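Carbohydrate-binding protein (Flavonifractor plautii, PDB 6N1B) probably removes the acetyl group from the N-acetylgalactosamine of the A blood antigen, leaving galactosamine, and binds the blood group B trisaccharide in its pocket. Local coordinates at residues A148-I154 with D191-A197; V58-W64 with Y129-M133; D44-A48 with I377-S381; G298-L303 with T317-P323; P33-D37 with V368-S372. One frame throughout, in Å; residues are numbered along the deposited sequence.

Contact 1: A148-I154 with D191-A197; sequences AEVRLRI and DFITAIA
Glu149 takes the hydroxyl of Thr194 on its OE1, with Thr194 OG1 as donor at 2.7 Å. Arg151 NE of the same strand as Glu149 reaches this OE1 at 2.8 Å in a salt bridge, from the opposite face of the carboxylate plane, so the oxygen is gripped by two donors, one from each strand. Arg151, whose chain runs extended from CG to NE, then lies over a face of the Phe192 ring. Its CD stands 3.9 Å from the ring centroid, a CH-pi contact, while Phe192 CZ sits 3.4 Å above the middle of the guanidinium, the two planes turned 29° apart. Phe192 reaches this place with CG between its backbone N and carbonyl carbon (chi1 64°). On the opposite face of the sheet the contact is apolar: Val150 lies against Ile196, and Leu152 against Ile193, CB to CB at 4.3 Å. Behind these side chains is an antiparallel pairing with a classic beta bulge, where Ala195 and Ile196 both face Val150. Val150 O accepts Ala195 N at 2.8 Å and Ile196 N at 3.2 Å. Farther along, Arg153 passes Phe192 and turns its polar end to Trp161 O, Gly188 O and Glu108. Strand 193-198 is one of the two outermost strands of a four-stranded antiparallel sheet; strand 148-155 lies between it and strand 131-140, whose Trp136 and Trp138 meet Arg151, the latter by a cation-pi contact.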
# COMPACT_ATOMS: atom_id res chain seq x y z
N ALA A 148 16.16 -9.37 -3.29
CA ALA A 148 14.87 -9.18 -2.64
C ALA A 148 13.86 -10.17 -3.18
O ALA A 148 14.09 -10.88 -4.19
CB ALA A 148 14.35 -7.77 -2.88
N GLU A 149 12.70 -10.21 -2.52
CA GLU A 149 11.62 -11.06 -2.92
C GLU A 149 10.28 -10.33 -2.68
O GLU A 149 10.16 -9.50 -1.78
CB GLU A 149 11.56 -12.36 -2.10
CG GLU A 149 12.74 -13.29 -2.34
CD GLU A 149 12.66 -14.60 -1.60
OE1 GLU A 149 11.66 -14.88 -0.89
OE2 GLU A 149 13.58 -15.41 -1.76
N VAL A 150 9.30 -10.64 -3.51
CA VAL A 150 7.87 -10.43 -3.16
C VAL A 150 7.36 -11.70 -2.56
O VAL A 150 7.49 -12.76 -3.21
CB VAL A 150 7.03 -9.93 -4.38
CG1 VAL A 150 5.57 -9.85 -3.98
CG2 VAL A 150 7.55 -8.61 -4.89
N ARG A 151 6.88 -11.64 -1.33
CA ARG A 151 6.37 -12.80 -0.56
C ARG A 151 4.87 -12.64 -0.34
O ARG A 151 4.29 -11.58 -0.53
CB ARG A 151 7.13 -12.88 0.73
CG ARG A 151 8.61 -13.18 0.53
CD ARG A 151 9.45 -13.21 1.83
NE ARG A 151 10.78 -13.65 1.52
CZ ARG A 151 11.71 -13.99 2.44
NH1 ARG A 151 11.53 -13.65 3.70
NH2 ARG A 151 12.75 -14.71 2.06
N LEU A 152 4.27 -13.75 0.06
CA LEU A 152 2.81 -13.91 0.10
C LEU A 152 2.40 -14.80 1.26
O LEU A 152 3.00 -15.91 1.46
CB LEU A 152 2.35 -14.51 -1.20
CG LEU A 152 0.93 -15.02 -1.33
CD1 LEU A 152 -0.11 -13.90 -1.16
CD2 LEU A 152 0.72 -15.72 -2.66
N ARG A 153 1.42 -14.31 2.01
CA ARG A 153 0.71 -15.18 3.00
C ARG A 153 -0.78 -15.03 2.69
O ARG A 153 -1.27 -13.95 2.41
CB ARG A 153 0.97 -14.71 4.45
CG ARG A 153 2.36 -15.14 4.97
CD ARG A 153 2.66 -14.55 6.36
NE ARG A 153 3.96 -14.98 6.86
CZ ARG A 153 4.19 -16.00 7.68
NH1 ARG A 153 3.21 -16.74 8.16
NH2 ARG A 153 5.46 -16.28 8.04
N ILE A 154 -1.50 -16.17 2.81
CA ILE A 154 -2.94 -16.24 2.50
C ILE A 154 -3.70 -16.58 3.79
O ILE A 154 -3.17 -17.29 4.69
CB ILE A 154 -3.15 -17.34 1.44
CG1 ILE A 154 -2.51 -16.93 0.11
CG2 ILE A 154 -4.62 -17.74 1.24
CD1 ILE A 154 -2.30 -18.02 -0.90
N ASP A 191 6.34 -19.96 7.04
CA ASP A 191 5.20 -20.30 6.19
C ASP A 191 4.72 -19.16 5.32
O ASP A 191 3.66 -18.53 5.54
CB ASP A 191 4.09 -20.92 7.00
CG ASP A 191 4.46 -22.27 7.57
OD1 ASP A 191 5.12 -23.06 6.88
OD2 ASP A 191 4.05 -22.57 8.69
N PHE A 192 5.51 -18.86 4.29
CA PHE A 192 5.15 -17.92 3.24
C PHE A 192 5.47 -18.52 1.90
O PHE A 192 6.29 -19.45 1.85
CB PHE A 192 5.83 -16.52 3.48
CG PHE A 192 7.31 -16.57 3.41
CD1 PHE A 192 7.98 -16.59 2.16
CD2 PHE A 192 8.07 -16.76 4.58
CE1 PHE A 192 9.32 -16.65 2.11
CE2 PHE A 192 9.42 -16.90 4.50
CZ PHE A 192 10.04 -16.84 3.27
N ILE A 193 4.97 -17.91 0.85
CA ILE A 193 5.30 -18.22 -0.54
C ILE A 193 6.18 -17.11 -1.08
O ILE A 193 5.84 -15.95 -0.92
CB ILE A 193 4.01 -18.44 -1.36
CG1 ILE A 193 3.20 -19.64 -0.89
CG2 ILE A 193 4.28 -18.50 -2.88
CD1 ILE A 193 1.80 -19.76 -1.41
N THR A 194 7.25 -17.51 -1.81
CA THR A 194 8.03 -16.56 -2.59
C THR A 194 7.33 -16.40 -3.93
O THR A 194 7.30 -17.36 -4.73
CB THR A 194 9.48 -16.94 -2.72
OG1 THR A 194 10.10 -17.03 -1.46
CG2 THR A 194 10.18 -16.02 -3.69
N ALA A 195 6.70 -15.26 -4.20
CA ALA A 195 6.03 -14.96 -5.47
C ALA A 195 7.03 -14.60 -6.52
O ALA A 195 6.87 -15.03 -7.68
CB ALA A 195 4.98 -13.93 -5.27
N ILE A 196 8.01 -13.74 -6.22
CA ILE A 196 9.01 -13.23 -7.17
C ILE A 196 10.28 -13.09 -6.44
O ILE A 196 10.28 -12.63 -5.28
CB ILE A 196 8.59 -11.87 -7.84
CG1 ILE A 196 7.13 -11.89 -8.31
CG2 ILE A 196 9.47 -11.51 -8.97
CD1 ILE A 196 6.62 -10.55 -8.65
N ALA A 197 11.43 -13.41 -7.11
CA ALA A 197 12.75 -13.11 -6.55
C ALA A 197 13.53 -12.28 -7.56
O ALA A 197 13.39 -12.47 -8.79
CB ALA A 197 13.50 -14.33 -6.18

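Contact 2: V58-W64 with Y129-M133; sequences VVLEEPW and YDAMM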
# COMPACT_ATOMS: atom_id res chain seq x y z
N VAL A 58 -8.74 -3.32 1.87
CA VAL A 58 -9.70 -4.07 1.08
C VAL A 58 -11.10 -3.76 1.63
O VAL A 58 -11.32 -3.92 2.83
CB VAL A 58 -9.43 -5.58 1.15
CG1 VAL A 58 -10.53 -6.33 0.40
CG2 VAL A 58 -8.04 -5.97 0.60
N VAL A 59 -11.94 -3.24 0.74
CA VAL A 59 -13.34 -2.94 1.09
C VAL A 59 -14.26 -3.92 0.38
O VAL A 59 -14.26 -3.94 -0.85
CB VAL A 59 -13.75 -1.47 0.74
CG1 VAL A 59 -15.16 -1.17 1.26
CG2 VAL A 59 -12.73 -0.52 1.32
N LEU A 60 -15.08 -4.66 1.09
CA LEU A 60 -15.96 -5.66 0.53
C LEU A 60 -17.43 -5.25 0.69
O LEU A 60 -17.76 -4.57 1.62
CB LEU A 60 -15.74 -6.94 1.33
CG LEU A 60 -14.38 -7.48 1.37
CD1 LEU A 60 -14.29 -8.66 2.37
CD2 LEU A 60 -13.81 -7.90 0.01
N GLU A 61 -18.24 -5.85 -0.20
CA GLU A 61 -19.62 -5.69 -0.26
C GLU A 61 -20.38 -6.35 0.92
O GLU A 61 -21.42 -5.88 1.46
CB GLU A 61 -20.09 -6.32 -1.70
CG GLU A 61 -18.92 -6.56 -2.70
CD GLU A 61 -18.00 -7.76 -2.30
OE1 GLU A 61 -18.59 -8.83 -1.80
OE2 GLU A 61 -16.74 -7.63 -2.51
N GLU A 62 -19.82 -7.45 1.31
CA GLU A 62 -20.35 -8.31 2.38
C GLU A 62 -19.22 -8.69 3.28
O GLU A 62 -18.06 -8.78 2.88
CB GLU A 62 -20.93 -9.55 1.72
CG GLU A 62 -22.15 -9.33 0.83
CD GLU A 62 -22.46 -10.54 -0.01
OE1 GLU A 62 -21.87 -11.57 0.13
OE2 GLU A 62 -23.35 -10.34 -0.83
N PRO A 63 -19.50 -8.85 4.57
CA PRO A 63 -18.42 -9.18 5.54
C PRO A 63 -17.69 -10.48 5.27
O PRO A 63 -18.29 -11.41 4.80
CB PRO A 63 -19.10 -9.14 6.89
CG PRO A 63 -20.54 -9.39 6.64
CD PRO A 63 -20.84 -8.86 5.23
N TRP A 64 -16.40 -10.42 5.54
CA TRP A 64 -15.53 -11.58 5.49
C TRP A 64 -14.96 -11.78 6.88
O TRP A 64 -14.37 -10.85 7.42
CB TRP A 64 -14.43 -11.35 4.49
CG TRP A 64 -13.47 -12.48 4.25
CD1 TRP A 64 -13.70 -13.63 3.51
CD2 TRP A 64 -12.16 -12.59 4.76
NE1 TRP A 64 -12.54 -14.41 3.48
CE2 TRP A 64 -11.58 -13.81 4.21
CE3 TRP A 64 -11.38 -11.83 5.61
CZ2 TRP A 64 -10.37 -14.25 4.59
CZ3 TRP A 64 -10.13 -12.26 5.95
CH2 TRP A 64 -9.61 -13.51 5.40
N TYR A 129 -11.58 -18.30 -4.00
CA TYR A 129 -11.14 -19.07 -2.89
C TYR A 129 -11.73 -18.53 -1.57
O TYR A 129 -11.44 -19.13 -0.48
CB TYR A 129 -9.59 -19.07 -2.81
CG TYR A 129 -8.98 -19.93 -3.86
CD1 TYR A 129 -8.93 -19.51 -5.25
CD2 TYR A 129 -8.39 -21.11 -3.55
CE1 TYR A 129 -8.29 -20.27 -6.21
CE2 TYR A 129 -7.77 -21.94 -4.55
CZ TYR A 129 -7.70 -21.50 -5.85
OH TYR A 129 -7.10 -22.27 -6.83
N ASP A 130 -12.46 -17.41 -1.60
CA ASP A 130 -12.97 -16.67 -0.47
C ASP A 130 -11.84 -16.47 0.59
O ASP A 130 -11.97 -16.85 1.77
CB ASP A 130 -14.16 -17.40 0.11
CG ASP A 130 -14.87 -16.60 1.18
OD1 ASP A 130 -14.92 -15.37 1.15
OD2 ASP A 130 -15.57 -17.31 2.03
N ALA A 131 -10.75 -15.91 0.13
CA ALA A 131 -9.49 -15.84 0.91
C ALA A 131 -8.80 -14.52 0.62
O ALA A 131 -8.95 -14.00 -0.50
CB ALA A 131 -8.54 -16.98 0.57
N MET A 132 -8.10 -13.97 1.58
CA MET A 132 -7.20 -12.84 1.38
C MET A 132 -5.79 -13.31 1.06
O MET A 132 -5.27 -14.28 1.61
CB MET A 132 -7.14 -11.96 2.67
CG MET A 132 -8.49 -11.26 3.03
SD MET A 132 -8.93 -9.99 1.87
CE MET A 132 -10.50 -9.55 2.63
N MET A 133 -5.17 -12.51 0.15
CA MET A 133 -3.79 -12.75 -0.30
C MET A 133 -2.97 -11.48 0.05
O MET A 133 -3.24 -10.45 -0.52
CB MET A 133 -3.78 -12.98 -1.81
CG MET A 133 -4.68 -14.12 -2.29
SD MET A 133 -4.72 -14.32 -4.09
CE MET A 133 -3.13 -15.10 -4.39
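Met132 lays its CG over the six-membered ring of Trp64, 3.6 Å from the ring centroid and 20° off the normal, a CH-pi contact displaced toward the rim at CZ3 and CH2. The sulfur follows above the same ring at 4.8 Å between SD and centroid, a more distant Met-aromatic contact. A bend at chi2 (-69°) folds the methionine back along the indole, and its methyl CE ends among aliphatic groups: Leu60 CD1 meets it tip to tip at 3.9 Å, and Val58 CG1 stands equally near. The indole is fixed at its other end by a nearly straight bond, 3.0 Å from Trp64 NE1 to Asp130 O. The oxygen lies in the ring plane, but the N-H comes from above the carbonyl plane and not along a lone pair. Asp130 O also accepts from Arg183, which leaves this carbonyl with two donors, and the aspartate's OD1 is held by Tyr125 while it lies 3.2 Å from Trp64 CD1. Trp64 is thus pinned at one edge and covered on a face. The chain turns a corner at Glu61 and Glu62, which lets Leu60 and Trp64 approach Met132 from successive strands. Strand 52-60 is an outer strand of the three-stranded sheet with 67-75, whereas 131-140 is an inner strand of the next sheet, beside 116-126; Trp70 and Tyr125 meet Trp64 edge-to-face.

Contact 3: D44-A48 with I377-S381; sequences DSAHA and IQAKS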
# COMPACT_ATOMS: atom_id res chain seq x y z
N ASP A 44 10.08 0.34 21.82
CA ASP A 44 11.43 0.79 21.62
C ASP A 44 11.46 2.21 22.31
O ASP A 44 10.80 3.09 21.88
CB ASP A 44 11.78 0.91 20.12
CG ASP A 44 13.20 1.30 19.89
OD1 ASP A 44 13.78 2.14 20.64
OD2 ASP A 44 13.85 0.79 18.94
N SER A 45 12.22 2.30 23.38
CA SER A 45 12.27 3.50 24.17
C SER A 45 12.63 4.76 23.47
O SER A 45 12.26 5.89 23.89
CB SER A 45 13.14 3.31 25.36
OG SER A 45 14.53 3.18 25.05
N ALA A 46 13.33 4.61 22.37
CA ALA A 46 13.79 5.77 21.58
C ALA A 46 12.80 6.24 20.50
O ALA A 46 13.09 7.20 19.72
CB ALA A 46 15.12 5.51 20.93
N HIS A 47 11.60 5.60 20.48
CA HIS A 47 10.57 5.92 19.49
C HIS A 47 9.19 5.89 20.02
O HIS A 47 8.83 5.01 20.83
CB HIS A 47 10.63 4.91 18.30
CG HIS A 47 11.92 4.95 17.56
ND1 HIS A 47 12.19 5.98 16.70
CD2 HIS A 47 12.98 4.12 17.53
CE1 HIS A 47 13.43 5.78 16.17
NE2 HIS A 47 13.93 4.66 16.68
N ALA A 48 8.40 6.89 19.61
CA ALA A 48 6.96 6.87 20.01
C ALA A 48 6.27 5.64 19.43
O ALA A 48 6.64 5.11 18.33
CB ALA A 48 6.27 8.10 19.48
N ILE A 377 1.20 13.58 22.51
CA ILE A 377 2.22 12.59 22.30
C ILE A 377 3.56 13.27 22.37
O ILE A 377 3.84 14.22 21.63
CB ILE A 377 2.00 11.88 20.92
CG1 ILE A 377 0.59 11.03 20.59
CG2 ILE A 377 3.25 10.92 20.64
CD1 ILE A 377 0.27 10.23 21.66
N GLN A 378 4.42 12.69 23.19
CA GLN A 378 5.80 13.08 23.17
C GLN A 378 6.63 12.26 22.16
O GLN A 378 6.87 11.10 22.40
CB GLN A 378 6.38 12.81 24.59
CG GLN A 378 7.81 13.04 24.88
CD GLN A 378 8.13 14.46 24.70
OE1 GLN A 378 8.58 14.90 23.62
NE2 GLN A 378 7.72 15.25 25.66
N ALA A 379 7.03 12.89 21.06
CA ALA A 379 7.99 12.22 20.18
C ALA A 379 9.28 12.03 20.92
O ALA A 379 9.64 12.84 21.76
CB ALA A 379 8.13 12.88 18.88
N LYS A 380 10.03 10.95 20.60
CA LYS A 380 11.19 10.56 21.34
C LYS A 380 12.49 10.96 20.67
O LYS A 380 12.53 11.64 19.61
CB LYS A 380 11.11 9.06 21.71
CG LYS A 380 9.77 8.51 22.33
CD LYS A 380 9.38 9.14 23.55
CE LYS A 380 8.13 8.41 24.29
NZ LYS A 380 7.24 9.44 24.56
N SER A 381 13.57 10.54 21.30
CA SER A 381 14.86 11.07 20.95
C SER A 381 15.34 10.70 19.50
O SER A 381 16.00 11.54 18.91
CB SER A 381 15.91 10.54 21.94
OG SER A 381 15.85 9.12 21.95
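This is a packing contact at the periphery of the fold, between the long loop joining strands 30-31 and 52-60 and the end of strand 375-378 with the loop that follows it. Its middle is aliphatic against backbone: the Lys380 side chain lies along the peptide between His47 and Ala48. Lys380 CB is 3.4 Å from Ala46 O, and Lys380 CG comes equally close to Ala48 N. With chi1 at -48° and bends at chi2 and chi4, the lysine leads its ammonium away from residues 44-48 and back onto its own segment, where NZ donates to Gln378 O at 2.7 Å. Looser contacts lie to either side of the lysine, Ala46 CB with Ser381 OG at 3.8 Å and Ala48 CB with Ile377 CG2 at 4.3 Å. The facing loop is shaped from within by a type I turn from Asp44 to His47, closed by His47 N to Asp44 O at 3.0 Å. An Asx turn is superposed on it, Asp44 OD1 taking Ala46 N at 3.0 Å on the anti side of the carboxylate. Asp383 links the two segments from outside, its OD2 accepting Ala48 N and Lys380 N and its OD1 binding His47 ND1. The contact therefore relies on packing of the lysine methylenes on backbone, with polar links supplied largely by neighbours, Asp383 and the backbone of Glu382, while NZ is satisfied by its own segment's carbonyl.

Contact 4: G298-L303 with T317-P323; sequences GSVLHL and TKPLLSP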
# COMPACT_ATOMS: atom_id res chain seq x y z
N GLY A 298 9.48 15.19 0.26
CA GLY A 298 8.41 16.13 -0.19
C GLY A 298 7.43 15.57 -1.17
O GLY A 298 6.68 16.31 -1.79
N SER A 299 7.39 14.23 -1.30
CA SER A 299 6.48 13.65 -2.29
C SER A 299 5.04 13.98 -2.09
O SER A 299 4.59 14.25 -0.96
CB SER A 299 6.67 12.13 -2.26
OG SER A 299 6.46 11.54 -0.95
N VAL A 300 4.34 13.94 -3.21
CA VAL A 300 2.95 14.21 -3.31
C VAL A 300 2.25 12.97 -3.93
O VAL A 300 2.93 12.02 -4.36
CB VAL A 300 2.64 15.40 -4.19
CG1 VAL A 300 3.19 16.68 -3.58
CG2 VAL A 300 3.21 15.26 -5.61
N LEU A 301 0.91 12.97 -3.92
CA LEU A 301 0.19 11.96 -4.70
C LEU A 301 -0.30 12.65 -5.98
O LEU A 301 -0.75 13.78 -6.00
CB LEU A 301 -1.07 11.46 -3.97
CG LEU A 301 -0.83 10.82 -2.63
CD1 LEU A 301 -2.11 10.34 -2.00
CD2 LEU A 301 0.24 9.73 -2.64
N HIS A 302 -0.26 11.83 -7.07
CA HIS A 302 -0.92 12.12 -8.33
C HIS A 302 -1.90 10.95 -8.71
O HIS A 302 -1.62 9.85 -8.27
CB HIS A 302 0.04 12.49 -9.47
CG HIS A 302 0.55 13.90 -9.41
ND1 HIS A 302 0.01 14.89 -10.26
CD2 HIS A 302 1.51 14.51 -8.69
CE1 HIS A 302 0.61 16.04 -9.98
NE2 HIS A 302 1.50 15.84 -9.04
N LEU A 303 -2.86 11.29 -9.54
CA LEU A 303 -3.79 10.30 -10.05
C LEU A 303 -3.44 9.99 -11.52
O LEU A 303 -3.22 10.93 -12.29
CB LEU A 303 -5.22 10.83 -9.94
CG LEU A 303 -6.36 9.82 -10.14
CD1 LEU A 303 -6.36 8.90 -8.96
CD2 LEU A 303 -7.64 10.55 -10.37
N THR A 317 -2.36 18.31 -14.17
CA THR A 317 -1.08 18.67 -13.74
C THR A 317 -0.92 18.72 -12.23
O THR A 317 0.17 18.79 -11.65
CB THR A 317 -0.57 20.00 -14.32
OG1 THR A 317 -1.49 21.01 -13.93
CG2 THR A 317 -0.48 19.93 -15.79
N LYS A 318 -2.11 18.87 -11.54
CA LYS A 318 -2.16 19.19 -10.17
C LYS A 318 -2.03 17.94 -9.28
O LYS A 318 -2.55 16.88 -9.63
CB LYS A 318 -3.47 19.96 -9.85
CG LYS A 318 -3.47 21.32 -10.54
CD LYS A 318 -4.81 22.01 -10.54
CE LYS A 318 -5.31 22.28 -9.17
NZ LYS A 318 -6.66 23.05 -9.33
N PRO A 319 -1.48 18.08 -8.07
CA PRO A 319 -1.43 16.95 -7.12
C PRO A 319 -2.80 16.60 -6.61
O PRO A 319 -3.67 17.44 -6.41
CB PRO A 319 -0.53 17.43 -5.99
CG PRO A 319 -0.61 18.91 -6.10
CD PRO A 319 -0.87 19.26 -7.51
N LEU A 320 -2.99 15.30 -6.41
CA LEU A 320 -4.13 14.80 -5.70
C LEU A 320 -4.02 15.07 -4.20
O LEU A 320 -5.10 15.30 -3.56
CB LEU A 320 -4.23 13.25 -5.95
CG LEU A 320 -5.30 12.46 -5.27
CD1 LEU A 320 -6.68 12.93 -5.79
CD2 LEU A 320 -5.12 10.97 -5.47
N LEU A 321 -2.87 15.05 -3.60
CA LEU A 321 -2.75 15.26 -2.16
C LEU A 321 -1.33 15.77 -1.96
O LEU A 321 -0.37 15.19 -2.52
CB LEU A 321 -3.02 14.01 -1.36
CG LEU A 321 -3.40 14.16 0.11
CD1 LEU A 321 -4.75 14.86 0.19
CD2 LEU A 321 -3.40 12.87 0.82
N SER A 322 -1.16 16.76 -1.04
CA SER A 322 0.11 17.33 -0.76
C SER A 322 0.38 17.35 0.75
O SER A 322 -0.60 17.32 1.52
CB SER A 322 0.13 18.77 -1.30
OG SER A 322 -0.07 18.84 -2.71
N PRO A 323 1.62 17.52 1.16
CA PRO A 323 1.91 17.67 2.60
C PRO A 323 1.12 18.82 3.19
O PRO A 323 0.84 19.85 2.54
CB PRO A 323 3.43 17.92 2.64
CG PRO A 323 3.94 17.36 1.38
CD PRO A 323 2.87 17.47 0.34
O HOH W 1 -2.84 14.18 -10.74
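Residues 298-303 and 317-323 run roughly antiparallel and share a single bridge, Leu301 with Leu321, at which a classic beta bulge places both Leu320 and Leu321 opposite Leu301. Leu301 N gives Leu321 O a nearly straight bond of 2.9 Å. In return Leu301 O accepts Leu320 N at 2.7 Å and more weakly Leu321 N at 3.4 Å. Leu301 and Leu321 lie side by side and point the same way, CD1 of the first 3.8 Å from CB of the second, while Leu303 CD1 touches Leu320 CD2. Next along the strand from Leu301, His302 turns its ring back over the loop: although its CB leads away, chi1 of -78° swings the imidazole so that Pro319 CA lies over one face in a CH-pi contact, 3.8 Å from the centroid and 19° off the normal. At the ring's edge His302 CE1 approaches Thr317 O at 3.2 Å. A water bridges the same place, bonded to His302 ND1, accepting from Leu303 N and donating to Lys318 O at 2.9 Å, so it carries the pairing on past the point where the backbones separate. Val300 lies against Pro319, and its CG1 meets Pro323 at the far end. Strand 300-306 lies in its four-stranded sheet between 313-314 and 283-291, whose Ile287 touches Leu301 and Leu320. Strand 333-342 of another sheet supplies Ile334 against Leu301, Leu321 and Pro323, and Met399 of helix 396-404 covers Leu303 and Leu320.

Contact 5: P33-D37 with V368-S372; sequences PGYQD and VADSS
Tyr35 and Ser371 make the tight part of this contact: Ser371 CA sits over the centre of the phenol ring, 3.6 Å from the centroid and only 13° off the normal, a CH-pi contact. The ring is also held at its far end, where Tyr35 OH donates to Ala369 O at 2.8 Å with that oxygen in the ring plane. Its chi1 of 58° brings the ring back across the facing chain, and the backbone adds Tyr35 N to Ser371 O at 3.1 Å. Gly34, at positive phi, comes close enough for a CA-H...O contact of 3.3 Å from its CA to Ser371 O; there is no room for a side chain toward that oxygen. The first segment is a loop following strand 30-31; the second leaves strand 367-369 for the turn of a two-stranded hairpin with 375-378, where Asp370 holds Asn374 and Thr376. Trp329 meets the Tyr35 ring edge-to-face. The outer side is wetter and more polar. Ser371 OG donates to Asp37 OD2 at 2.6 Å, on the syn side of an exposed carboxylate, and a water donating to Asp37 OD1 accepts from Ser371 N at 2.9 Å.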
# COMPACT_ATOMS: atom_id res chain seq x y z
N PRO A 33 -9.72 15.34 9.82
CA PRO A 33 -8.88 15.79 10.94
C PRO A 33 -8.18 14.64 11.65
O PRO A 33 -8.77 13.53 11.70
CB PRO A 33 -9.91 16.45 11.89
CG PRO A 33 -11.17 16.56 11.18
CD PRO A 33 -11.16 15.65 9.96
N GLY A 34 -7.00 14.91 12.16
CA GLY A 34 -6.27 13.88 12.92
C GLY A 34 -5.83 12.73 11.97
O GLY A 34 -5.57 13.00 10.78
N TYR A 35 -5.75 11.55 12.53
CA TYR A 35 -5.35 10.39 11.77
C TYR A 35 -6.01 9.15 12.33
O TYR A 35 -6.91 9.33 13.20
CB TYR A 35 -3.83 10.31 11.56
CG TYR A 35 -3.08 10.28 12.87
CD1 TYR A 35 -3.02 9.13 13.68
CD2 TYR A 35 -2.41 11.42 13.33
CE1 TYR A 35 -2.29 9.14 14.90
CE2 TYR A 35 -1.71 11.41 14.57
CZ TYR A 35 -1.64 10.27 15.33
OH TYR A 35 -0.98 10.24 16.53
N GLN A 36 -5.70 7.94 11.84
CA GLN A 36 -6.39 6.74 12.30
C GLN A 36 -5.46 5.97 13.14
O GLN A 36 -4.25 5.90 12.95
CB GLN A 36 -6.91 5.91 11.11
CG GLN A 36 -8.03 6.62 10.39
CD GLN A 36 -8.71 5.81 9.32
OE1 GLN A 36 -8.26 4.74 8.95
NE2 GLN A 36 -9.78 6.38 8.75
N ASP A 37 -6.01 5.33 14.21
CA ASP A 37 -5.18 4.53 15.12
C ASP A 37 -4.94 3.14 14.60
O ASP A 37 -5.83 2.34 14.53
CB ASP A 37 -5.79 4.50 16.51
CG ASP A 37 -5.70 5.82 17.15
OD1 ASP A 37 -4.61 6.45 17.29
OD2 ASP A 37 -6.78 6.32 17.51
N VAL A 368 3.72 16.07 19.59
CA VAL A 368 3.03 15.80 18.32
C VAL A 368 1.59 15.38 18.61
O VAL A 368 1.22 15.00 19.75
CB VAL A 368 3.76 14.83 17.43
CG1 VAL A 368 5.13 15.35 17.07
CG2 VAL A 368 3.95 13.46 18.08
N ALA A 369 0.80 15.43 17.54
CA ALA A 369 -0.66 15.15 17.67
C ALA A 369 -0.97 13.69 17.85
O ALA A 369 -0.32 12.82 17.25
CB ALA A 369 -1.38 15.63 16.44
N ASP A 370 -2.01 13.38 18.63
CA ASP A 370 -2.68 12.13 18.66
C ASP A 370 -3.67 11.99 17.52
O ASP A 370 -3.84 12.94 16.75
CB ASP A 370 -3.20 11.84 20.06
CG ASP A 370 -4.40 12.72 20.48
OD1 ASP A 370 -5.10 13.27 19.62
OD2 ASP A 370 -4.47 12.85 21.76
N SER A 371 -4.38 10.86 17.46
CA SER A 371 -5.24 10.62 16.34
C SER A 371 -6.47 11.54 16.32
O SER A 371 -7.13 11.73 15.28
CB SER A 371 -5.74 9.21 16.29
OG SER A 371 -6.48 8.87 17.48
N SER A 372 -6.76 12.15 17.49
CA SER A 372 -7.83 13.11 17.60
C SER A 372 -7.43 14.55 17.29
O SER A 372 -8.26 15.45 17.42
CB SER A 372 -8.41 13.10 19.03
OG SER A 372 -9.05 11.85 19.27
O HOH W 2 -3.65 8.51 18.99

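Strands 131-140 and 148-155 are neighbours in one four-stranded sheet, so contacts 1 and 2 touch through Ile154 and Leu152 although their centres are 20 Å apart. Contacts 3 and 5 meet likewise through the hairpin 367-369/375-378, centres 16 Å apart, and their segments alternate along the chain. Both join residues near the start of the modelled chain to residues some 330 positions later, enclosing contacts 2, 1 and 4, which follow in that order. Contact 4 lies across the chain's centre from contacts 1 and 2, its centre about 31 Å from that of contact 1. Successive antiparallel sheets closed by early and late segments are consistent with a beta-propeller-like ring around the glycan pocket.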